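Local atomic coordinates of D-alanyl-lipoteichoic acid synthetase (Streptococcus pneumoniae, PDB entry 3BMA), a protein that probably takes part in the D-alanylation of lipoteichoic acid during cell wall biogenesis, as a membrane-associated member of the DltD family. Residues Q319-T331 / Y377-Y391. The protein carries 1 engineered substitution. Residues are numbered along the deposited sequence; the frame is centred on the assembly and turned at random. Where two conformers were deposited one is given.
Sequences QKIRYQLESQGFT and YHLNERFFSKDWATY
The K320 chain runs alongside W388, over one face of the indole. From CB, CG is set anti to the backbone N (chi1 -162°), and the chain runs on extended. CG is 3.6 Å from W388 CH2. CD passes 3.8 Å from Y391 O. CE sits over the face of the six-membered ring, a CH-pi contact. NZ lies over the same face in a cation-pi pair and reaches the C-terminal end of helix 386-389. There NZ donates to W388 O at 2.8 Å and to Y391 O at 3.0 Å. L270 O is a third acceptor, so three carbonyls hold the buried ammonium.

The other face of the indole meets F383. W388 NE1 donates to Q324 OE1 (3.2 Å) from above the amide carbonyl plane. Q324 CG covers the centre of the F383 ring. Q324 NE2 donates to Y275 O and Q279 OE1. Q328 OE1 accepts from N380 N (2.9 Å), and Q328 O from H378 N. F330 and Y377 form an offset stack with planes 11° apart.

The C-terminal segment 377-391 thus packs along the last turns of helix 311-326 and the Schellman motif at G329. Helix 274-287 also touches Q324, Q328 and F383. L325 faces strands 291-296 and 333-335 of the parallel sheet.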
loop_
_atom_site.group_PDB
_atom_site.type_symbol
_atom_site.label_atom_id
_atom_site.label_comp_id
_atom_site.label_asym_id
_atom_site.label_seq_id
_atom_site.Cartn_x
_atom_site.Cartn_y
_atom_site.Cartn_z
ATOM N N GLN C 319 29.718 -27.240 31.972
ATOM C CA GLN C 319 30.488 -27.863 30.893
ATOM C C GLN C 319 29.709 -27.897 29.577
ATOM O O GLN C 319 30.294 -27.747 28.503
ATOM C CB GLN C 319 30.910 -29.281 31.286
ATOM C CG GLN C 319 32.109 -29.355 32.225
ATOM C CD GLN C 319 32.226 -30.704 32.926
ATOM O OE1 GLN C 319 32.244 -31.755 32.280
ATOM N NE2 GLN C 319 32.309 -30.677 34.255
ATOM N N LYS C 320 28.392 -28.086 29.669
ATOM C CA LYS C 320 27.518 -28.095 28.494
ATOM C C LYS C 320 27.359 -26.690 27.908
ATOM O O LYS C 320 27.305 -26.523 26.679
ATOM C CB LYS C 320 26.149 -28.693 28.837
ATOM C CG LYS C 320 25.368 -29.140 27.619
ATOM C CD LYS C 320 24.001 -29.683 27.956
ATOM C CE LYS C 320 23.115 -29.623 26.723
ATOM N NZ LYS C 320 21.842 -30.369 26.871
ATOM N N ILE C 321 27.298 -25.699 28.801
ATOM C CA ILE C 321 27.227 -24.284 28.434
ATOM C C ILE C 321 28.529 -23.832 27.769
ATOM O O ILE C 321 28.506 -23.294 26.658
ATOM C CB ILE C 321 26.873 -23.388 29.670
ATOM C CG1 ILE C 321 25.392 -23.552 30.029
ATOM C CG2 ILE C 321 27.165 -21.908 29.397
ATOM C CD1 ILE C 321 25.021 -23.115 31.435
ATOM N N ARG C 322 29.652 -24.088 28.447
ATOM C CA ARG C 322 30.983 -23.718 27.969
ATOM C C ARG C 322 31.314 -24.321 26.608
ATOM O O ARG C 322 31.959 -23.672 25.795
ATOM C CB ARG C 322 32.051 -24.106 28.989
ATOM C CG ARG C 322 32.138 -23.196 30.221
ATOM C CD ARG C 322 33.378 -23.530 31.041
ATOM N NE ARG C 322 34.601 -23.112 30.355
ATOM C CZ ARG C 322 35.480 -22.237 30.836
ATOM N NH1 ARG C 322 35.307 -21.693 32.029
ATOM N NH2 ARG C 322 36.551 -21.917 30.126
ATOM N N TYR C 323 30.860 -25.547 26.358
ATOM C CA TYR C 323 31.075 -26.185 25.061
ATOM C C TYR C 323 30.364 -25.451 23.928
ATOM O O TYR C 323 30.945 -25.248 22.867
ATOM C CB TYR C 323 30.670 -27.659 25.075
ATOM C CG TYR C 323 30.896 -28.342 23.741
ATOM C CD1 TYR C 323 32.187 -28.670 23.313
ATOM C CD2 TYR C 323 29.825 -28.645 22.898
ATOM C CE1 TYR C 323 32.403 -29.283 22.087
ATOM C CE2 TYR C 323 30.031 -29.261 21.666
ATOM C CZ TYR C 323 31.321 -29.578 21.270
ATOM O OH TYR C 323 31.529 -30.186 20.056
ATOM N N GLN C 324 29.115 -25.051 24.167
ATOM C CA GLN C 324 28.326 -24.297 23.188
ATOM C C GLN C 324 28.993 -22.967 22.837
ATOM O O GLN C 324 29.030 -22.571 21.671
ATOM C CB GLN C 324 26.908 -24.058 23.712
ATOM C CG GLN C 324 25.933 -23.558 22.645
ATOM C CD GLN C 324 24.488 -23.526 23.113
ATOM O OE1 GLN C 324 24.176 -23.873 24.256
ATOM N NE2 GLN C 324 23.597 -23.109 22.224
ATOM N N LEU C 325 29.532 -22.298 23.851
ATOM C CA LEU C 325 30.252 -21.047 23.660
ATOM C C LEU C 325 31.586 -21.270 22.946
ATOM O O LEU C 325 31.804 -20.737 21.857
ATOM C CB LEU C 325 30.486 -20.343 25.002
ATOM C CG LEU C 325 29.307 -20.064 25.938
ATOM C CD1 LEU C 325 29.792 -19.360 27.199
ATOM C CD2 LEU C 325 28.231 -19.241 25.249
ATOM N N GLU C 326 32.450 -22.085 23.553
ATOM C CA GLU C 326 33.841 -22.239 23.110
ATOM C C GLU C 326 34.038 -22.964 21.784
ATOM O O GLU C 326 34.967 -22.636 21.047
ATOM C CB GLU C 326 34.696 -22.880 24.204
ATOM C CG GLU C 326 35.059 -21.908 25.307
ATOM C CD GLU C 326 35.745 -22.561 26.488
ATOM O OE1 GLU C 326 35.182 -23.518 27.065
ATOM O OE2 GLU C 326 36.847 -22.100 26.852
ATOM N N SER C 327 33.169 -23.925 21.467
ATOM C CA SER C 327 33.267 -24.640 20.187
ATOM C C SER C 327 32.860 -23.762 19.007
ATOM O O SER C 327 33.063 -24.129 17.850
ATOM C CB SER C 327 32.449 -25.936 20.193
ATOM O OG SER C 327 31.059 -25.674 20.156
ATOM N N GLN C 328 32.289 -22.603 19.316
ATOM C CA GLN C 328 31.849 -21.652 18.310
ATOM C C GLN C 328 32.730 -20.406 18.288
ATOM O O GLN C 328 32.587 -19.559 17.412
ATOM C CB GLN C 328 30.391 -21.273 18.555
ATOM C CG GLN C 328 29.410 -22.392 18.273
ATOM C CD GLN C 328 27.970 -21.947 18.399
ATOM O OE1 GLN C 328 27.268 -21.805 17.399
ATOM N NE2 GLN C 328 27.521 -21.721 19.631
ATOM N N GLY C 329 33.632 -20.297 19.260
ATOM C CA GLY C 329 34.628 -19.236 19.276
ATOM C C GLY C 329 34.454 -18.204 20.373
ATOM O O GLY C 329 35.134 -17.181 20.366
ATOM N N PHE C 330 33.542 -18.467 21.308
ATOM C CA PHE C 330 33.267 -17.545 22.408
ATOM C C PHE C 330 34.076 -18.016 23.605
ATOM O O PHE C 330 33.687 -18.967 24.286
ATOM C CB PHE C 330 31.769 -17.519 22.758
ATOM C CG PHE C 330 30.886 -16.963 21.668
ATOM C CD1 PHE C 330 30.617 -15.598 21.603
ATOM C CD2 PHE C 330 30.305 -17.807 20.724
ATOM C CE1 PHE C 330 29.799 -15.074 20.598
ATOM C CE2 PHE C 330 29.485 -17.294 19.718
ATOM C CZ PHE C 330 29.231 -15.927 19.657
ATOM N N THR C 331 35.207 -17.362 23.853
ATOM C CA THR C 331 36.164 -17.857 24.851
ATOM C C THR C 331 36.385 -16.906 26.025
ATOM O O THR C 331 37.150 -17.217 26.940
ATOM C CB THR C 331 37.534 -18.240 24.217
ATOM O OG1 THR C 331 38.101 -17.101 23.558
ATOM C CG2 THR C 331 37.382 -19.397 23.215
ATOM N N TYR C 377 33.795 -16.116 14.548
ATOM C CA TYR C 377 33.046 -17.208 15.158
ATOM C C TYR C 377 32.662 -18.253 14.115
ATOM O O TYR C 377 32.442 -17.925 12.949
ATOM C CB TYR C 377 31.793 -16.689 15.871
ATOM C CG TYR C 377 32.036 -15.580 16.879
ATOM C CD1 TYR C 377 32.744 -15.814 18.057
ATOM C CD2 TYR C 377 31.537 -14.300 16.657
ATOM C CE1 TYR C 377 32.958 -14.785 18.985
ATOM C CE2 TYR C 377 31.740 -13.273 17.576
ATOM C CZ TYR C 377 32.446 -13.523 18.735
ATOM O OH TYR C 377 32.648 -12.503 19.636
ATOM N N HIS C 378 32.588 -19.508 14.542
ATOM C CA HIS C 378 32.192 -20.603 13.665
ATOM C C HIS C 378 30.930 -21.268 14.212
ATOM O O HIS C 378 30.996 -22.188 15.033
ATOM C CB HIS C 378 33.341 -21.607 13.503
ATOM C CG HIS C 378 34.556 -21.031 12.840
ATOM N ND1 HIS C 378 35.479 -20.260 13.515
ATOM C CD2 HIS C 378 34.994 -21.108 11.561
ATOM C CE1 HIS C 378 36.433 -19.887 12.681
ATOM N NE2 HIS C 378 36.164 -20.391 11.489
ATOM N N LEU C 379 29.778 -20.784 13.747
ATOM C CA LEU C 379 28.481 -21.164 14.305
ATOM C C LEU C 379 28.042 -22.581 13.953
ATOM O O LEU C 379 28.161 -23.017 12.806
ATOM C CB LEU C 379 27.393 -20.167 13.885
ATOM C CG LEU C 379 27.434 -18.737 14.433
ATOM C CD1 LEU C 379 26.345 -17.905 13.769
ATOM C CD2 LEU C 379 27.286 -18.692 15.949
ATOM N N ASN C 380 27.536 -23.289 14.959
ATOM C CA ASN C 380 26.963 -24.614 14.767
ATOM C C ASN C 380 25.451 -24.542 14.933
ATOM O O ASN C 380 24.948 -24.127 15.981
ATOM C CB ASN C 380 27.582 -25.624 15.741
ATOM C CG ASN C 380 27.215 -27.071 15.417
ATOM O OD1 ASN C 380 27.235 -27.931 16.296
ATOM N ND2 ASN C 380 26.891 -27.346 14.158
ATOM N N GLU C 381 24.745 -24.964 13.888
ATOM C CA GLU C 381 23.292 -24.869 13.836
ATOM C C GLU C 381 22.606 -26.037 14.553
ATOM O O GLU C 381 21.391 -26.023 14.756
ATOM C CB GLU C 381 22.832 -24.777 12.378
ATOM C CG GLU C 381 21.872 -23.629 12.095
ATOM C CD GLU C 381 22.574 -22.316 11.745
ATOM O OE1 GLU C 381 23.379 -21.805 12.558
ATOM O OE2 GLU C 381 22.297 -21.779 10.650
ATOM N N ARG C 382 23.393 -27.040 14.941
ATOM C CA ARG C 382 22.882 -28.193 15.687
ATOM C C ARG C 382 22.557 -27.839 17.142
ATOM O O ARG C 382 21.905 -28.613 17.843
ATOM C CB ARG C 382 23.862 -29.368 15.617
ATOM C CG ARG C 382 23.725 -30.204 14.353
ATOM C CD ARG C 382 24.977 -31.019 14.074
ATOM N NE ARG C 382 24.897 -31.710 12.787
ATOM C CZ ARG C 382 25.911 -32.337 12.193
ATOM N NH1 ARG C 382 27.112 -32.371 12.759
ATOM N NH2 ARG C 382 25.724 -32.932 11.021
ATOM N N PHE C 383 22.998 -26.662 17.582
ATOM C CA PHE C 383 22.654 -26.142 18.901
ATOM C C PHE C 383 21.219 -25.607 18.963
ATOM O O PHE C 383 20.697 -25.356 20.051
ATOM C CB PHE C 383 23.644 -25.059 19.339
ATOM C CG PHE C 383 25.038 -25.567 19.607
ATOM C CD1 PHE C 383 26.145 -24.853 19.166
ATOM C CD2 PHE C 383 25.247 -26.751 20.302
ATOM C CE1 PHE C 383 27.433 -25.313 19.417
ATOM C CE2 PHE C 383 26.530 -27.216 20.557
ATOM C CZ PHE C 383 27.623 -26.497 20.112
ATOM N N PHE C 384 20.595 -25.427 17.797
ATOM C CA PHE C 384 19.169 -25.101 17.700
ATOM C C PHE C 384 18.275 -26.329 17.874
ATOM O O PHE C 384 17.086 -26.195 18.177
ATOM C CB PHE C 384 18.844 -24.453 16.345
ATOM C CG PHE C 384 19.177 -22.989 16.266
ATOM C CD1 PHE C 384 20.078 -22.521 15.314
ATOM C CD2 PHE C 384 18.579 -22.077 17.126
ATOM C CE1 PHE C 384 20.384 -21.169 15.225
ATOM C CE2 PHE C 384 18.886 -20.724 17.054
ATOM C CZ PHE C 384 19.786 -20.268 16.100
ATOM N N SER C 385 18.849 -27.515 17.674
ATOM C CA SER C 385 18.089 -28.768 17.651
ATOM C C SER C 385 17.654 -29.259 19.031
ATOM O O SER C 385 18.218 -28.870 20.053
ATOM C CB SER C 385 18.887 -29.869 16.946
ATOM O OG SER C 385 19.878 -30.406 17.807
ATOM N N LYS C 386 16.643 -30.125 19.029
ATOM C CA LYS C 386 16.137 -30.779 20.233
ATOM C C LYS C 386 17.153 -31.793 20.764
ATOM O O LYS C 386 17.179 -32.082 21.965
ATOM C CB LYS C 386 14.794 -31.458 19.927
ATOM C CG LYS C 386 13.890 -31.715 21.138
ATOM C CD LYS C 386 13.987 -33.154 21.658
ATOM C CE LYS C 386 13.346 -34.161 20.705
ATOM N NZ LYS C 386 13.587 -35.569 21.133
ATOM N N ASP C 387 17.984 -32.321 19.861
ATOM C CA ASP C 387 19.080 -33.229 20.207
ATOM C C ASP C 387 20.063 -32.580 21.180
ATOM O O ASP C 387 20.483 -33.206 22.152
ATOM C CB ASP C 387 19.824 -33.692 18.947
ATOM C CG ASP C 387 18.955 -34.532 18.019
ATOM O OD1 ASP C 387 19.472 -35.527 17.468
ATOM O OD2 ASP C 387 17.762 -34.202 17.831
ATOM N N TRP C 388 20.416 -31.324 20.914
ATOM C CA TRP C 388 21.279 -30.567 21.812
ATOM C C TRP C 388 20.556 -30.179 23.089
ATOM O O TRP C 388 21.139 -30.223 24.173
ATOM C CB TRP C 388 21.851 -29.316 21.132
ATOM C CG TRP C 388 22.706 -28.498 22.059
ATOM C CD1 TRP C 388 22.438 -27.244 22.527
ATOM C CD2 TRP C 388 23.944 -28.898 22.668
ATOM N NE1 TRP C 388 23.440 -26.829 23.371
ATOM C CE2 TRP C 388 24.376 -27.824 23.477
ATOM C CE3 TRP C 388 24.737 -30.054 22.596
ATOM C CZ2 TRP C 388 25.566 -27.868 24.207
ATOM C CZ3 TRP C 388 25.917 -30.101 23.329
ATOM C CH2 TRP C 388 26.321 -29.012 24.121
ATOM N N ALA C 389 19.283 -29.815 22.946
ATOM C CA ALA C 389 18.457 -29.339 24.052
ATOM C C ALA C 389 18.355 -30.350 25.191
ATOM O O ALA C 389 18.355 -29.973 26.365
ATOM C CB ALA C 389 17.072 -28.974 23.546
ATOM N N THR C 390 18.294 -31.631 24.831
ATOM C CA THR C 390 18.095 -32.707 25.799
ATOM C C THR C 390 19.328 -33.604 25.990
ATOM O O THR C 390 19.218 -34.694 26.555
ATOM C CB THR C 390 16.888 -33.583 25.399
ATOM O OG1 THR C 390 17.083 -34.088 24.073
ATOM C CG2 THR C 390 15.596 -32.780 25.446
ATOM N N TYR C 391 20.494 -33.139 25.536
ATOM C CA TYR C 391 21.722 -33.941 25.556
ATOM C C TYR C 391 22.312 -34.143 26.956
ATOM O O TYR C 391 22.645 -33.178 27.650
ATOM C CB TYR C 391 22.774 -33.353 24.610
ATOM C CG TYR C 391 23.964 -34.260 24.382
ATOM C CD1 TYR C 391 23.847 -35.416 23.606
ATOM C CD2 TYR C 391 25.207 -33.964 24.941
ATOM C CE1 TYR C 391 24.936 -36.256 23.396
ATOM C CE2 TYR C 391 26.304 -34.796 24.737
ATOM C CZ TYR C 391 26.160 -35.939 23.962
ATOM O OH TYR C 391 27.239 -36.764 23.752
#